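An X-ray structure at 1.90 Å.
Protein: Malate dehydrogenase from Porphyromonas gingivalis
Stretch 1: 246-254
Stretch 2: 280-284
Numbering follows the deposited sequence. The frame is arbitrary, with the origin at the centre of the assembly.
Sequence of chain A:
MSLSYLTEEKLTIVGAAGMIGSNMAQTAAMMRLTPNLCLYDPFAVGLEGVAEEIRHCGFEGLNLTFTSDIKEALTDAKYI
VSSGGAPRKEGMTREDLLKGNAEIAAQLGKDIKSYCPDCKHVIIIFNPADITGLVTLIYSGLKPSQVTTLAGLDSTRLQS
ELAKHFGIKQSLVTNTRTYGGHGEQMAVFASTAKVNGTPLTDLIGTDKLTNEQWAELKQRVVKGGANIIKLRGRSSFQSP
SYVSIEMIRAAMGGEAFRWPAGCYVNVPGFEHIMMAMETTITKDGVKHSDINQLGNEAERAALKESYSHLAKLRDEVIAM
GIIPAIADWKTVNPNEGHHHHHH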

ATOM      1  N   GLU A 246       1.378   8.459   7.944  1.00 14.33           N
ATOM      2  CA  GLU A 246       2.588   9.122   8.443  1.00 14.31           C
ATOM      3  C   GLU A 246       2.200  10.048   9.555  1.00 13.86           C
ATOM      4  O   GLU A 246       2.970  10.190  10.523  1.00 13.56           O
ATOM      5  CB  GLU A 246       3.277  10.011   7.396  1.00 13.30           C
ATOM      6  CG  GLU A 246       3.988   9.342   6.292  1.00 19.82           C
ATOM      7  CD  GLU A 246       4.655  10.370   5.353  1.00 24.46           C
ATOM      8  OE1 GLU A 246       5.881  10.369   5.281  1.00 29.80           O
ATOM      9  OE2 GLU A 246       3.971  11.173   4.699  1.00 23.78           O
ATOM     10  N   MET A 247       1.047  10.737   9.420  1.00 13.00           N
ATOM     11  CA  MET A 247       0.602  11.632  10.535  1.00 13.62           C
ATOM     12  C   MET A 247       0.395  10.866  11.854  1.00 14.32           C
ATOM     13  O   MET A 247       0.880  11.336  12.919  1.00 14.73           O
ATOM     14  CB  MET A 247      -0.688  12.420  10.193  1.00 13.42           C
ATOM     15  CG  MET A 247      -0.585  13.235   8.875  1.00 13.59           C
ATOM     16  SD  MET A 247      -2.159  14.000   8.440  1.00  6.06           S
ATOM     17  CE  MET A 247      -2.516  14.995   9.848  1.00  9.48           C
ATOM     18  N   ILE A 248      -0.358   9.761  11.825  1.00 14.13           N
ATOM     19  CA  ILE A 248      -0.616   9.027  13.082  1.00 15.96           C
ATOM     20  C   ILE A 248       0.705   8.409  13.640  1.00 16.65           C
ATOM     21  O   ILE A 248       0.942   8.348  14.854  1.00 17.63           O
ATOM     22  CB  ILE A 248      -1.740   7.959  12.938  1.00 16.47           C
ATOM     23  CG1 ILE A 248      -2.403   7.730  14.305  1.00 16.21           C
ATOM     24  CG2 ILE A 248      -1.220   6.615  12.292  1.00 13.65           C
ATOM     25  CD1 ILE A 248      -3.201   8.943  14.815  1.00 17.58           C
ATOM     26  N   ARG A 249       1.591   7.989  12.757  1.00 17.57           N
ATOM     27  CA  ARG A 249       2.918   7.592  13.237  1.00 18.37           C
ATOM     28  C   ARG A 249       3.615   8.686  14.078  1.00 19.24           C
ATOM     29  O   ARG A 249       4.190   8.394  15.126  1.00 19.59           O
ATOM     30  CB  ARG A 249       3.825   7.145  12.109  1.00 17.65           C
ATOM     31  CG  ARG A 249       5.260   6.894  12.608  1.00 19.54           C
ATOM     32  CD  ARG A 249       6.053   6.191  11.546  1.00 19.04           C
ATOM     33  NE  ARG A 249       6.349   7.065  10.419  1.00 21.41           N
ATOM     34  CZ  ARG A 249       7.012   6.652   9.331  1.00 26.12           C
ATOM     35  NH1 ARG A 249       7.471   5.402   9.264  1.00 23.50           N
ATOM     36  NH2 ARG A 249       7.260   7.487   8.335  1.00 22.29           N
ATOM     37  N   ALA A 250       3.561   9.941  13.630  1.00 18.75           N
ATOM     38  CA  ALA A 250       4.148  11.058  14.376  1.00 19.15           C
ATOM     39  C   ALA A 250       3.470  11.236  15.724  1.00 18.59           C
ATOM     40  O   ALA A 250       4.123  11.450  16.736  1.00 19.43           O
ATOM     41  CB  ALA A 250       4.029  12.366  13.541  1.00 19.00           C
ATOM     42  N   ALA A 251       2.145  11.172  15.730  1.00 18.83           N
ATOM     43  CA  ALA A 251       1.389  11.299  16.979  1.00 19.51           C
ATOM     44  C   ALA A 251       1.697  10.169  17.952  1.00 20.41           C
ATOM     45  O   ALA A 251       1.475  10.328  19.139  1.00 20.13           O
ATOM     46  CB  ALA A 251      -0.099  11.338  16.714  1.00 18.50           C
ATOM     47  N   MET A 252       2.144   9.026  17.432  1.00 21.52           N
ATOM     48  CA  MET A 252       2.417   7.857  18.273  1.00 21.86           C
ATOM     49  C   MET A 252       3.869   7.874  18.773  1.00 23.34           C
ATOM     50  O   MET A 252       4.311   6.907  19.415  1.00 24.18           O
ATOM     51  CB  MET A 252       2.101   6.550  17.508  1.00 20.78           C
ATOM     52  CG  MET A 252       0.607   6.298  17.168  1.00 20.12           C
ATOM     53  SD  MET A 252       0.071   5.016  15.905  1.00 13.66           S
ATOM     54  CE  MET A 252       0.126   3.480  16.915  1.00 19.78           C
ATOM     55  N   GLY A 253       4.603   8.949  18.467  1.00 23.17           N
ATOM     56  CA  GLY A 253       5.979   9.152  18.941  1.00 24.52           C
ATOM     57  C   GLY A 253       7.048   8.680  17.972  1.00 25.04           C
ATOM     58  O   GLY A 253       8.241   8.626  18.307  1.00 24.79           O
ATOM     59  N   GLY A 254       6.626   8.343  16.756  1.00 24.97           N
ATOM     60  CA  GLY A 254       7.546   7.989  15.703  1.00 24.44           C
ATOM     61  C   GLY A 254       8.152   9.200  15.030  1.00 25.25           C
ATOM     62  O   GLY A 254       8.171  10.316  15.578  1.00 25.12           O
ATOM     63  N   THR A 280       3.475  20.898  13.887  1.00 24.44           N
ATOM     64  CA  THR A 280       4.292  19.737  14.184  1.00 25.03           C
ATOM     65  C   THR A 280       3.453  18.826  15.067  1.00 23.43           C
ATOM     66  O   THR A 280       2.807  19.252  15.994  1.00 22.98           O
ATOM     67  CB  THR A 280       5.723  20.034  14.767  1.00 26.37           C
ATOM     68  OG1 THR A 280       5.842  19.610  16.138  1.00 32.72           O
ATOM     69  CG2 THR A 280       6.080  21.495  14.646  1.00 26.82           C
ATOM     70  N   ILE A 281       3.438  17.566  14.689  1.00 22.44           N
ATOM     71  CA  ILE A 281       2.708  16.557  15.391  1.00 20.84           C
ATOM     72  C   ILE A 281       3.755  15.699  16.067  1.00 21.99           C
ATOM     73  O   ILE A 281       4.703  15.239  15.432  1.00 23.22           O
ATOM     74  CB  ILE A 281       1.954  15.719  14.374  1.00 20.95           C
ATOM     75  CG1 ILE A 281       0.996  16.618  13.570  1.00 18.06           C
ATOM     76  CG2 ILE A 281       1.265  14.570  15.047  1.00 18.09           C
ATOM     77  CD1 ILE A 281       0.192  15.823  12.548  1.00 19.01           C
ATOM     78  N   THR A 282       3.656  15.560  17.382  1.00 22.76           N
ATOM     79  CA  THR A 282       4.589  14.702  18.104  1.00 23.25           C
ATOM     80  C   THR A 282       3.771  13.833  19.074  1.00 23.74           C
ATOM     81  O   THR A 282       2.536  13.847  19.047  1.00 23.09           O
ATOM     82  CB  THR A 282       5.596  15.536  18.912  1.00 23.35           C
ATOM     83  OG1 THR A 282       4.903  16.135  19.995  1.00 22.60           O
ATOM     84  CG2 THR A 282       6.193  16.665  18.053  1.00 24.43           C
ATOM     85  N   LYS A 283       4.445  13.081  19.942  1.00 25.28           N
ATOM     86  CA  LYS A 283       3.758  12.333  20.984  1.00 27.47           C
ATOM     87  C   LYS A 283       2.894  13.237  21.849  1.00 28.25           C
ATOM     88  O   LYS A 283       1.978  12.769  22.529  1.00 28.80           O
ATOM     89  CB  LYS A 283       4.779  11.620  21.878  1.00 28.13           C
ATOM     90  CG  LYS A 283       5.599  12.575  22.751  1.00 30.83           C
ATOM     91  CD  LYS A 283       6.824  11.857  23.353  1.00 35.09           C
ATOM     92  CE  LYS A 283       7.716  12.852  24.116  1.00 35.98           C
ATOM     93  NZ  LYS A 283       9.139  12.404  24.114  1.00 40.47           N
ATOM     94  N   ASP A 284       3.197  14.529  21.852  1.00 27.71           N
ATOM     95  CA  ASP A 284       2.395  15.466  22.628  1.00 28.91           C
ATOM     96  C   ASP A 284       1.259  16.082  21.852  1.00 27.64           C
ATOM     97  O   ASP A 284       0.640  17.027  22.327  1.00 28.82           O
ATOM     98  CB  ASP A 284       3.272  16.572  23.209  1.00 29.15           C
ATOM     99  CG  ASP A 284       4.289  16.025  24.192  1.00 32.00           C
ATOM    100  OD1 ASP A 284       3.888  15.246  25.077  1.00 34.64           O
ATOM    101  OD2 ASP A 284       5.479  16.345  24.044  1.00 35.65           O
TER
HETATM  102  O   HOH W   1      -0.213  12.103  20.365  1.00 27.94           O

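No conventional hydrogen bond joins these two segments; in its place, three CA-H...O contacts run between the end of a helix and the end of a strand. Two are close to linear. The Ala251 CA lies 3.5 Å from the Thr282 O with an angle of 162° at the hydrogen, and the Lys283 CA lies 3.6 Å from the Ala251 O at 170°, so Ala251 offers a CA-H to one residue and a carbonyl oxygen to the next. The third, from the Thr282 CA to the Ala250 O, has the same 3.6 Å length as the second but an angle of 120°, which makes it the least directional of the set.

The helix meets the strand with two alanines: the CA-to-CB bond of Ala250 points sideways and that of Ala251 points away overall, yet both CB atoms touch Ile281. The axes of helix 246-251 and strand 280-282 come within 6.6 Å and are inclined at 57°. Ile281 points its CA-to-CB bond toward the helix and has the largest covered area of any residue in the contact, 85 Å². Its CG2 lies 3.8 Å from the Ala250 CB and 3.9 Å from the Ala251 CB, and also sits 3.6 Å from the Ala251 N. With Ile281 in the m,t rotamer, its CD1 meets the Met247 CE at 3.9 Å. These are ordinary van der Waals separations, and all three of the helix residues involved are buried.

The helix terminates in a Schellman motif. The Gly253 N donates to the Ala250 O at 3.1 Å and the Gly254 N to the Arg249 O at 2.9 Å, while Gly253 adopts phi/psi of 94/10°. At these angles a CB would be jammed against the preceding carbonyl oxygen, a local reason for glycine that does not depend on the strand. The turn nevertheless brings Gly253 against the second segment: its CA is 4.4 Å from the Lys283 CA and 4.0 Å from the Lys283 CB. The Lys283 side chain starts sideways, but its end leads away, leaving contact to the part near the backbone.

A water links the same backbones. It donates to the Ala251 O at 2.7 Å and, weakly, to the Lys283 O at 3.2 Å, so the Ala251 O receives a hydrogen bond from solvent besides its CA-H contact. Thr282 directs its CA-to-CB bond away from the helix; its OG1 instead accepts from the Asp284 N at 3.0 Å and 154°, tying together the turn after the strand. Altogether the two segments bury 278 Å².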